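Local coordinates for protein gamma-glutamyltranspeptidase (Ggt) (Helicobacter pylori 26695, PDB 5BPK) that probably hydrolyses and transfers the gamma-glutamyl group of glutathione and related compounds, as an Ntn-hydrolase of the gamma-glutamyltranspeptidase family, at residues N60-A65 against E144-K149; L72-P77 against D160-L165; S127-L132 against R184-K189; F197-H202 against E207-V212. All coordinates share one frame; numbering follows the deposited sequence.

Interaction 1 of 4, residues N60-A65 against E144-K149; sequences NAIDAA and EAMLKK. With EDO (1,2-ethanediol), chain M.
Ile62 keeps CG1 anti to its carbonyl carbon (chi1 -69°), which leaves CG2 anti to the backbone N and turned onto helix 139-150, 3.4 Å from Met146 O. Met146 holds CG between its own backbone N and carbonyl carbon (chi1 69°), a crowded position that brings this methylene to 3.9 Å from Ile62 CG2. One residue further on, Leu147 CD1 comes to 3.5 Å from Asp63 OD1, the two side chains crossing at nearly a right angle. The short segments 61-65 and 144-149 run close to antiparallel, 154° apart in direction, with axes 9.3 Å from each other at closest approach.

The carboxylate of Asp63 bonds its own helix start and the link that follows helix 139-150. With Asn60 it makes a capping box at the head of helix 61-75: Asp63 N donates to Asn60 OD1 at 3.0 Å, and Asn60 N donates back to Asp63 OD2 at 2.9 Å. Thr152 OG1 also bonds Asp63 OD2, and Lys153 N bonds Asp63 OD1, which ties this helix start to the link between helices 139-150 and 155-168. Val14 of the second chain packs on Ile62.

Across the two segments the contact is van der Waals packing, partly of carbon against oxygen, while the buried carboxylate beside it has both oxygens bonded; these bonds fix its rotation and probably favour its charged form.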
# COMPACT_ATOMS: atom_id res chain seq x y z
N ASN A 60 16.40 -2.74 -15.85
CA ASN A 60 15.30 -1.80 -16.02
C ASN A 60 14.51 -1.64 -14.71
O ASN A 60 14.85 -2.23 -13.69
CB ASN A 60 14.40 -2.18 -17.23
CG ASN A 60 13.52 -3.39 -17.00
OD1 ASN A 60 13.24 -3.78 -15.88
ND2 ASN A 60 13.03 -3.97 -18.11
N ALA A 61 13.47 -0.81 -14.75
CA ALA A 61 12.71 -0.48 -13.54
C ALA A 61 12.07 -1.72 -12.90
O ALA A 61 11.92 -1.77 -11.67
CB ALA A 61 11.66 0.58 -13.85
N ILE A 62 11.69 -2.70 -13.72
CA ILE A 62 11.08 -3.92 -13.22
C ILE A 62 12.12 -4.77 -12.48
O ILE A 62 11.86 -5.27 -11.39
CB ILE A 62 10.38 -4.74 -14.33
CG1 ILE A 62 9.12 -4.02 -14.85
CG2 ILE A 62 10.05 -6.15 -13.83
CD1 ILE A 62 9.37 -2.88 -15.82
N ASP A 63 13.29 -4.95 -13.10
CA ASP A 63 14.40 -5.66 -12.45
C ASP A 63 14.66 -5.07 -11.05
O ASP A 63 14.75 -5.80 -10.07
CB ASP A 63 15.68 -5.57 -13.27
CG ASP A 63 15.55 -6.20 -14.65
OD1 ASP A 63 14.98 -7.31 -14.77
OD2 ASP A 63 16.04 -5.57 -15.62
N ALA A 64 14.77 -3.74 -10.98
CA ALA A 64 15.05 -3.05 -9.72
C ALA A 64 13.90 -3.28 -8.73
O ALA A 64 14.15 -3.52 -7.56
CB ALA A 64 15.25 -1.56 -9.96
N ALA A 65 12.67 -3.19 -9.22
CA ALA A 65 11.49 -3.38 -8.36
C ALA A 65 11.45 -4.79 -7.76
O ALA A 65 11.09 -4.97 -6.60
CB ALA A 65 10.21 -3.09 -9.14
N GLU A 144 7.68 -12.72 -9.46
CA GLU A 144 8.05 -13.54 -10.61
C GLU A 144 7.29 -13.12 -11.87
O GLU A 144 7.86 -13.05 -12.97
CB GLU A 144 7.82 -15.03 -10.33
CG GLU A 144 8.35 -15.91 -11.45
CD GLU A 144 8.12 -17.38 -11.21
OE1 GLU A 144 9.08 -18.04 -10.77
OE2 GLU A 144 6.99 -17.86 -11.44
N ALA A 145 6.00 -12.86 -11.73
CA ALA A 145 5.15 -12.45 -12.85
C ALA A 145 5.69 -11.20 -13.55
O ALA A 145 5.81 -11.18 -14.79
CB ALA A 145 3.72 -12.22 -12.39
N MET A 146 6.03 -10.17 -12.80
CA MET A 146 6.54 -8.96 -13.46
C MET A 146 7.93 -9.18 -14.05
O MET A 146 8.22 -8.70 -15.15
CB MET A 146 6.47 -7.70 -12.58
CG MET A 146 7.36 -7.62 -11.39
SD MET A 146 7.04 -6.00 -10.62
CE MET A 146 6.46 -6.50 -9.01
N LEU A 147 8.78 -9.95 -13.38
CA LEU A 147 10.11 -10.24 -13.92
C LEU A 147 10.01 -11.00 -15.24
O LEU A 147 10.66 -10.65 -16.23
CB LEU A 147 10.92 -11.07 -12.93
CG LEU A 147 12.39 -11.24 -13.32
CD1 LEU A 147 13.08 -9.88 -13.41
CD2 LEU A 147 13.08 -12.15 -12.33
N LYS A 148 9.18 -12.04 -15.26
CA LYS A 148 9.00 -12.84 -16.46
C LYS A 148 8.47 -12.03 -17.64
O LYS A 148 8.95 -12.19 -18.76
CB LYS A 148 8.12 -14.06 -16.20
CG LYS A 148 8.86 -15.20 -15.54
CD LYS A 148 8.03 -16.49 -15.52
CE LYS A 148 8.84 -17.67 -14.98
NZ LYS A 148 8.17 -18.98 -15.20
N LYS A 149 7.48 -11.18 -17.40
CA LYS A 149 6.82 -10.46 -18.50
C LYS A 149 7.62 -9.26 -19.01
O LYS A 149 7.61 -8.98 -20.21
CB LYS A 149 5.42 -10.01 -18.08
CG LYS A 149 4.48 -9.68 -19.22
CD LYS A 149 3.03 -9.65 -18.75
CE LYS A 149 2.06 -9.53 -19.92
NZ LYS A 149 0.64 -9.68 -19.47
C1 EDO M . 2.82 -14.16 -15.31
O1 EDO M . 1.43 -13.85 -15.31
C2 EDO M . 3.59 -13.04 -16.01
O2 EDO M . 4.92 -13.47 -16.32

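Interaction 2 of 4, residues L72-P77 against D160-L165; sequences LAVVHP and DPAIKL
Val74 and Ala162 bring their CA atoms to 6.3 Å where the last turn of helix 61-75 passes helix 155-168, the first helix ending as His76 leaves helical backbone angles. Val74 points its CB at the other helix and lays both methyls on its surface. Its CG2 sits 3.5 Å from Ala162 O and 4.0 Å from Ala162 CB, while CG1, anti to the backbone N (chi1 177°), reaches along the helix to Leu165 CB at 3.8 Å. The small side chain of Ala162 probably helps the backbones come this close.

The arrangement is helix-to-helix packing within the helical part of an Ntn-hydrolase fold, joining two elements well separated in sequence. Ile50 of helix 45-56 lies against Leu165, and Leu220 of helix 214-226 lies against Val74, so further helices extend the apolar cluster on both partners.

Val75 adds the remaining contact: its CG1 meets Leu165 CD1 at 3.8 Å, the two side chains running at a slant to one another. The carbonyl of Val74, at the end of its helix, accepts from Tyr170 OH and Gln213 NE2, bonds that satisfy a buried polar atom beside the hydrophobic patch.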
# COMPACT_ATOMS: atom_id res chain seq x y z
N LEU A 72 13.34 -5.92 0.84
CA LEU A 72 12.48 -5.43 1.92
C LEU A 72 11.87 -6.57 2.75
O LEU A 72 11.58 -6.40 3.94
CB LEU A 72 11.36 -4.55 1.36
CG LEU A 72 11.75 -3.17 0.84
CD1 LEU A 72 10.55 -2.52 0.10
CD2 LEU A 72 12.24 -2.27 1.98
N ALA A 73 11.67 -7.74 2.12
CA ALA A 73 11.20 -8.92 2.84
C ALA A 73 12.17 -9.37 3.95
O ALA A 73 11.76 -10.07 4.90
CB ALA A 73 10.92 -10.09 1.87
N VAL A 74 13.43 -8.96 3.83
CA VAL A 74 14.47 -9.30 4.80
C VAL A 74 14.73 -8.13 5.76
O VAL A 74 14.75 -8.32 6.97
CB VAL A 74 15.77 -9.69 4.05
CG1 VAL A 74 16.91 -9.98 5.04
CG2 VAL A 74 15.52 -10.89 3.18
N VAL A 75 14.90 -6.92 5.23
CA VAL A 75 15.35 -5.79 6.05
C VAL A 75 14.23 -4.95 6.66
O VAL A 75 14.49 -4.10 7.51
CB VAL A 75 16.30 -4.86 5.27
CG1 VAL A 75 17.53 -5.65 4.79
CG2 VAL A 75 15.61 -4.17 4.08
N HIS A 76 13.00 -5.19 6.22
CA HIS A 76 11.84 -4.44 6.72
C HIS A 76 10.67 -5.39 7.00
O HIS A 76 9.59 -5.23 6.43
CB HIS A 76 11.47 -3.37 5.69
CG HIS A 76 10.46 -2.37 6.16
ND1 HIS A 76 10.15 -2.18 7.49
CD2 HIS A 76 9.66 -1.53 5.46
CE1 HIS A 76 9.23 -1.23 7.59
NE2 HIS A 76 8.92 -0.82 6.38
N PRO A 77 10.87 -6.38 7.90
CA PRO A 77 9.87 -7.44 8.10
C PRO A 77 8.54 -7.00 8.71
O PRO A 77 7.57 -7.76 8.67
CB PRO A 77 10.60 -8.46 8.99
CG PRO A 77 11.75 -7.75 9.55
CD PRO A 77 12.11 -6.63 8.65
N ASP A 160 19.77 -12.54 -4.87
CA ASP A 160 20.99 -12.78 -4.10
C ASP A 160 21.24 -11.74 -2.99
O ASP A 160 21.63 -12.12 -1.89
CB ASP A 160 22.23 -12.88 -5.01
CG ASP A 160 22.48 -14.30 -5.51
OD1 ASP A 160 21.84 -15.26 -5.04
OD2 ASP A 160 23.35 -14.45 -6.39
N PRO A 161 21.01 -10.43 -3.27
CA PRO A 161 21.27 -9.47 -2.19
C PRO A 161 20.40 -9.70 -0.95
O PRO A 161 20.89 -9.59 0.18
CB PRO A 161 20.95 -8.12 -2.83
CG PRO A 161 21.27 -8.33 -4.28
CD PRO A 161 20.82 -9.75 -4.57
N ALA A 162 19.14 -10.03 -1.17
CA ALA A 162 18.24 -10.37 -0.09
C ALA A 162 18.73 -11.60 0.67
O ALA A 162 18.74 -11.61 1.89
CB ALA A 162 16.82 -10.60 -0.63
N ILE A 163 19.16 -12.63 -0.07
CA ILE A 163 19.68 -13.85 0.56
C ILE A 163 20.90 -13.54 1.43
O ILE A 163 21.01 -14.03 2.56
CB ILE A 163 20.03 -14.93 -0.49
CG1 ILE A 163 18.76 -15.44 -1.19
CG2 ILE A 163 20.76 -16.09 0.17
CD1 ILE A 163 19.02 -16.29 -2.43
N LYS A 164 21.80 -12.71 0.91
CA LYS A 164 23.01 -12.30 1.65
C LYS A 164 22.65 -11.65 2.98
O LYS A 164 23.25 -11.94 4.01
CB LYS A 164 23.85 -11.33 0.81
CG LYS A 164 25.23 -11.06 1.38
CD LYS A 164 25.98 -10.03 0.56
CE LYS A 164 27.46 -9.99 0.91
NZ LYS A 164 28.28 -9.39 -0.19
N LEU A 165 21.66 -10.76 2.96
CA LEU A 165 21.22 -10.07 4.16
C LEU A 165 20.52 -11.00 5.15
O LEU A 165 20.64 -10.82 6.36
CB LEU A 165 20.30 -8.89 3.81
CG LEU A 165 21.07 -7.70 3.22
CD1 LEU A 165 20.18 -6.79 2.38
CD2 LEU A 165 21.77 -6.89 4.31

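Interaction 3 of 4, residues S127-L132 against R184-K189; sequences SEDGYL and RERFLK
Asp129 reaches from its loop into a pair of basic side chains, Arg186 and Lys189. Its CB, directed at the helical segment, is 4.0 Å from Lys189 NZ. Beyond it CG lies 3.8 Å from Arg186 NE, and the carboxylate gives one oxygen to each cation. OD1 takes two bonds from the same guanidinium, side-on: Arg186 NE at 2.9 Å and Arg186 NH2 at 2.9 Å. Both nitrogens arrive from one face of the carboxylate, whose plane is tilted 42° from that of the guanidinium, whereas OD1 lies almost within the guanidinium plane. A bend at chi3 of Arg186 (68°) presents this edge. OD2 accepts from Lys189 NZ at 2.7 Å through its anti lone pair, the lysine chain being extended beyond CG.

The result is a three-residue salt-bridge network in which two positive charges probably stabilise the ionised acid. Arg186 NH2 is also bonded to Gly25 O of the second chain, and Asn39 of that chain bonds Glu128 O, so the network lies beside a chain interface.

The loop 127-132, between strand 97-102 and helix 139-150, is thus joined at the protein surface to the last turn of helix 174-187 and the residues that follow it. Tyr131 further ties it to helices 191-196 and 234-246 through Ser192 and Asp243.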
# COMPACT_ATOMS: atom_id res chain seq x y z
N SER A 127 -9.42 -12.15 13.36
CA SER A 127 -9.05 -11.59 12.05
C SER A 127 -7.71 -10.84 12.07
O SER A 127 -7.26 -10.33 11.03
CB SER A 127 -10.17 -10.64 11.56
OG SER A 127 -10.16 -9.39 12.23
N GLU A 128 -7.06 -10.78 13.24
CA GLU A 128 -5.89 -9.91 13.45
C GLU A 128 -4.60 -10.65 13.82
O GLU A 128 -3.54 -10.36 13.27
CB GLU A 128 -6.19 -8.89 14.56
CG GLU A 128 -7.29 -7.90 14.24
CD GLU A 128 -7.49 -6.86 15.34
OE1 GLU A 128 -6.49 -6.40 15.92
OE2 GLU A 128 -8.65 -6.48 15.61
N ASP A 129 -4.69 -11.57 14.79
CA ASP A 129 -3.54 -12.30 15.32
C ASP A 129 -3.67 -13.78 14.93
O ASP A 129 -4.71 -14.41 15.17
CB ASP A 129 -3.48 -12.22 16.86
CG ASP A 129 -3.22 -10.81 17.38
OD1 ASP A 129 -2.94 -9.88 16.59
OD2 ASP A 129 -3.29 -10.65 18.63
N GLY A 130 -2.60 -14.34 14.38
CA GLY A 130 -2.52 -15.78 14.13
C GLY A 130 -2.86 -16.25 12.73
O GLY A 130 -2.96 -15.46 11.79
N TYR A 131 -3.08 -17.55 12.62
CA TYR A 131 -3.03 -18.26 11.34
C TYR A 131 -4.31 -18.14 10.49
O TYR A 131 -4.23 -18.18 9.26
CB TYR A 131 -2.68 -19.73 11.56
CG TYR A 131 -1.25 -19.99 12.04
CD1 TYR A 131 -0.85 -19.67 13.34
CD2 TYR A 131 -0.32 -20.55 11.18
CE1 TYR A 131 0.46 -19.92 13.77
CE2 TYR A 131 0.99 -20.79 11.59
CZ TYR A 131 1.38 -20.47 12.89
OH TYR A 131 2.66 -20.72 13.31
N LEU A 132 -5.46 -17.99 11.15
CA LEU A 132 -6.74 -17.84 10.45
C LEU A 132 -6.88 -16.44 9.82
O LEU A 132 -7.67 -16.24 8.91
CB LEU A 132 -7.92 -18.10 11.39
CG LEU A 132 -9.22 -18.44 10.66
CD1 LEU A 132 -9.07 -19.73 9.85
CD2 LEU A 132 -10.38 -18.58 11.64
N ARG A 184 5.83 -7.32 20.49
CA ARG A 184 6.38 -8.35 21.36
C ARG A 184 5.34 -9.34 21.89
O ARG A 184 5.52 -10.56 21.81
CB ARG A 184 7.11 -7.66 22.52
CG ARG A 184 7.68 -8.61 23.52
CD ARG A 184 8.45 -7.90 24.62
NE ARG A 184 9.09 -8.93 25.40
CZ ARG A 184 8.48 -9.69 26.32
NH1 ARG A 184 7.20 -9.50 26.64
NH2 ARG A 184 9.18 -10.63 26.93
N GLU A 185 4.26 -8.81 22.45
CA GLU A 185 3.22 -9.65 23.05
C GLU A 185 2.46 -10.49 22.01
O GLU A 185 1.99 -11.58 22.31
CB GLU A 185 2.25 -8.82 23.89
CG GLU A 185 2.76 -8.50 25.28
CD GLU A 185 3.93 -7.54 25.27
OE1 GLU A 185 4.93 -7.79 25.99
OE2 GLU A 185 3.83 -6.53 24.54
N ARG A 186 2.36 -9.97 20.79
CA ARG A 186 1.75 -10.70 19.70
C ARG A 186 2.64 -11.87 19.28
O ARG A 186 2.16 -12.99 19.14
CB ARG A 186 1.49 -9.78 18.50
CG ARG A 186 0.61 -8.58 18.84
CD ARG A 186 0.38 -7.70 17.62
NE ARG A 186 -0.45 -8.38 16.63
CZ ARG A 186 -0.27 -8.36 15.31
NH1 ARG A 186 0.75 -7.70 14.75
NH2 ARG A 186 -1.11 -9.03 14.55
N PHE A 187 3.94 -11.61 19.12
CA PHE A 187 4.91 -12.66 18.76
C PHE A 187 4.88 -13.80 19.77
O PHE A 187 4.99 -14.97 19.40
CB PHE A 187 6.34 -12.13 18.75
CG PHE A 187 6.66 -11.16 17.65
CD1 PHE A 187 6.20 -11.34 16.35
CD2 PHE A 187 7.51 -10.11 17.90
CE1 PHE A 187 6.57 -10.44 15.36
CE2 PHE A 187 7.87 -9.22 16.92
CZ PHE A 187 7.40 -9.39 15.65
N LEU A 188 4.75 -13.46 21.04
CA LEU A 188 4.82 -14.44 22.12
C LEU A 188 3.64 -15.41 22.13
O LEU A 188 3.67 -16.42 22.84
CB LEU A 188 4.98 -13.75 23.48
CG LEU A 188 6.38 -13.22 23.79
CD1 LEU A 188 6.34 -12.19 24.90
CD2 LEU A 188 7.36 -14.36 24.13
N LYS A 189 2.61 -15.13 21.33
CA LYS A 189 1.51 -16.07 21.14
C LYS A 189 1.84 -17.28 20.26
O LYS A 189 1.09 -18.26 20.27
CB LYS A 189 0.29 -15.37 20.55
CG LYS A 189 -0.29 -14.26 21.40
CD LYS A 189 -1.49 -13.65 20.71
CE LYS A 189 -2.09 -12.51 21.47
NZ LYS A 189 -3.43 -12.15 20.88

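Interaction 4 of 4, residues F197-H202 against E207-V212; sequences FFKKGH and EGDLFV. With EDO (1,2-ethanediol), chain G.
Lys199 and Asp209 supply the ionic part of the contact: Lys199 NZ donates to Asp209 OD2 at 2.9 Å, meeting it on the syn side but 35° out of the carboxylate plane. The lysine bends at chi3 (-59°), which swings CE and NZ round to the acid; its CD already lies 3.4 Å from Asp209 OD2. That oxygen has a second donor, Gln206 N, so the acid is held both by the lysine and by the turn just before its own segment.

The aromatic part is an offset pair with little overlap. The rings of Phe197 and Phe211 are near parallel, with planes at 29°, yet slid well apart; their centroids are 5.9 Å from each other. Contact is made at Phe211 CZ, 3.9 Å from Phe197 CE1.

A bound 1,2-ethanediol, probably from the crystallisation liquor, donates from O2 to Phe197 O at 2.7 Å. It is also bonded to Tyr205 N and Asp204 OD1.

The weakly bonded strand 198-199 runs antiparallel to 203-204, and strand 210-211 to 170-171, so the contact links two small two-stranded sheets by side chains. Phe197 stacks on Phe187 of helix 174-187, and Phe211 meets the ring of Tyr205 edge-to-face.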
# COMPACT_ATOMS: atom_id res chain seq x y z
N PHE A 197 11.95 -13.95 16.26
CA PHE A 197 11.93 -12.54 16.65
C PHE A 197 12.41 -12.27 18.07
O PHE A 197 12.22 -11.19 18.60
CB PHE A 197 10.54 -11.95 16.37
CG PHE A 197 10.25 -11.89 14.91
CD1 PHE A 197 10.82 -10.89 14.12
CD2 PHE A 197 9.50 -12.88 14.29
CE1 PHE A 197 10.58 -10.84 12.76
CE2 PHE A 197 9.28 -12.85 12.92
CZ PHE A 197 9.83 -11.84 12.16
N PHE A 198 13.07 -13.27 18.65
CA PHE A 198 13.77 -13.14 19.92
C PHE A 198 15.15 -13.78 19.79
O PHE A 198 15.36 -14.68 18.96
CB PHE A 198 12.98 -13.82 21.04
CG PHE A 198 11.65 -13.17 21.30
CD1 PHE A 198 11.53 -12.13 22.21
CD2 PHE A 198 10.51 -13.57 20.61
CE1 PHE A 198 10.30 -11.51 22.43
CE2 PHE A 198 9.28 -12.95 20.83
CZ PHE A 198 9.18 -11.92 21.74
N LYS A 199 16.08 -13.29 20.60
CA LYS A 199 17.42 -13.87 20.73
C LYS A 199 17.38 -15.05 21.69
O LYS A 199 16.38 -15.28 22.36
CB LYS A 199 18.41 -12.83 21.27
CG LYS A 199 18.61 -11.62 20.40
CD LYS A 199 19.69 -10.67 20.96
CE LYS A 199 19.37 -10.17 22.35
NZ LYS A 199 20.19 -8.98 22.74
N LYS A 200 18.49 -15.79 21.76
CA LYS A 200 18.65 -16.91 22.69
C LYS A 200 18.17 -16.54 24.09
O LYS A 200 18.47 -15.46 24.59
CB LYS A 200 20.13 -17.33 22.74
CG LYS A 200 20.45 -18.48 23.69
CD LYS A 200 21.91 -18.91 23.55
N GLY A 201 17.42 -17.45 24.72
CA GLY A 201 16.80 -17.20 26.03
C GLY A 201 15.53 -16.38 25.92
O GLY A 201 15.07 -15.82 26.91
N HIS A 202 14.97 -16.32 24.70
CA HIS A 202 13.79 -15.50 24.39
C HIS A 202 13.95 -14.07 24.87
O HIS A 202 13.05 -13.48 25.48
CB HIS A 202 12.52 -16.13 24.94
CG HIS A 202 12.15 -17.42 24.29
ND1 HIS A 202 12.03 -17.55 22.92
CD2 HIS A 202 11.87 -18.64 24.81
CE1 HIS A 202 11.70 -18.79 22.63
NE2 HIS A 202 11.59 -19.48 23.75
N GLU A 207 18.38 -2.29 19.71
CA GLU A 207 19.05 -1.46 18.71
C GLU A 207 20.53 -1.83 18.61
O GLU A 207 21.24 -1.88 19.62
CB GLU A 207 18.91 0.02 19.07
CG GLU A 207 19.53 0.96 18.03
CD GLU A 207 19.42 2.44 18.40
OE1 GLU A 207 18.67 2.80 19.34
OE2 GLU A 207 20.10 3.25 17.75
N GLY A 208 20.97 -2.10 17.38
CA GLY A 208 22.36 -2.46 17.11
C GLY A 208 22.66 -3.95 17.08
O GLY A 208 23.74 -4.34 16.63
N ASP A 209 21.74 -4.78 17.55
CA ASP A 209 21.91 -6.24 17.49
C ASP A 209 21.89 -6.71 16.05
O ASP A 209 21.13 -6.19 15.25
CB ASP A 209 20.78 -6.99 18.23
CG ASP A 209 20.91 -6.93 19.74
OD1 ASP A 209 21.99 -6.58 20.28
OD2 ASP A 209 19.91 -7.28 20.41
N LEU A 210 22.70 -7.73 15.76
CA LEU A 210 22.70 -8.39 14.45
C LEU A 210 21.49 -9.32 14.37
O LEU A 210 21.33 -10.22 15.19
CB LEU A 210 24.00 -9.18 14.25
CG LEU A 210 24.23 -9.69 12.83
CD1 LEU A 210 24.49 -8.53 11.88
CD2 LEU A 210 25.36 -10.69 12.79
N PHE A 211 20.65 -9.07 13.37
CA PHE A 211 19.43 -9.85 13.14
C PHE A 211 19.67 -10.76 11.93
O PHE A 211 19.76 -10.28 10.79
CB PHE A 211 18.26 -8.90 12.87
CG PHE A 211 16.93 -9.58 12.80
CD1 PHE A 211 16.45 -10.30 13.89
CD2 PHE A 211 16.17 -9.53 11.66
CE1 PHE A 211 15.24 -10.94 13.83
CE2 PHE A 211 14.94 -10.17 11.60
CZ PHE A 211 14.48 -10.87 12.69
N VAL A 212 19.79 -12.06 12.20
CA VAL A 212 20.07 -13.07 11.19
C VAL A 212 18.83 -13.92 11.00
O VAL A 212 18.14 -14.25 11.97
CB VAL A 212 21.26 -13.97 11.65
CG1 VAL A 212 21.52 -15.06 10.64
CG2 VAL A 212 22.49 -13.11 11.87
C1 EDO G . 10.45 -8.49 20.58
O1 EDO G . 10.58 -8.06 21.94
C2 EDO G . 11.76 -8.22 19.86
O2 EDO G . 12.76 -9.16 20.22

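How the interactions relate
Interactions 1 and 2 are buried and held across their segments by van der Waals packing; both use helix 61-75, packed near its start on helix 139-150 and at its end on the next helix, 155-168, their centres about 17 Å apart. Interaction 3, at the surface, relies instead on charge, and interaction 4, partly buried, mixes an ion pair with aromatic rings. These last two touch directly: Phe187 CB lies 3.7 Å from Phe198 CE2, so the end of helix 174-187 and the residues just after it serve both, Arg186 and Lys189 in the ion pairs and Phe187 in packing on Phe198. Interactions 1 and 3 lie on opposite sides of the chain's centre, their centres about 33 Å apart.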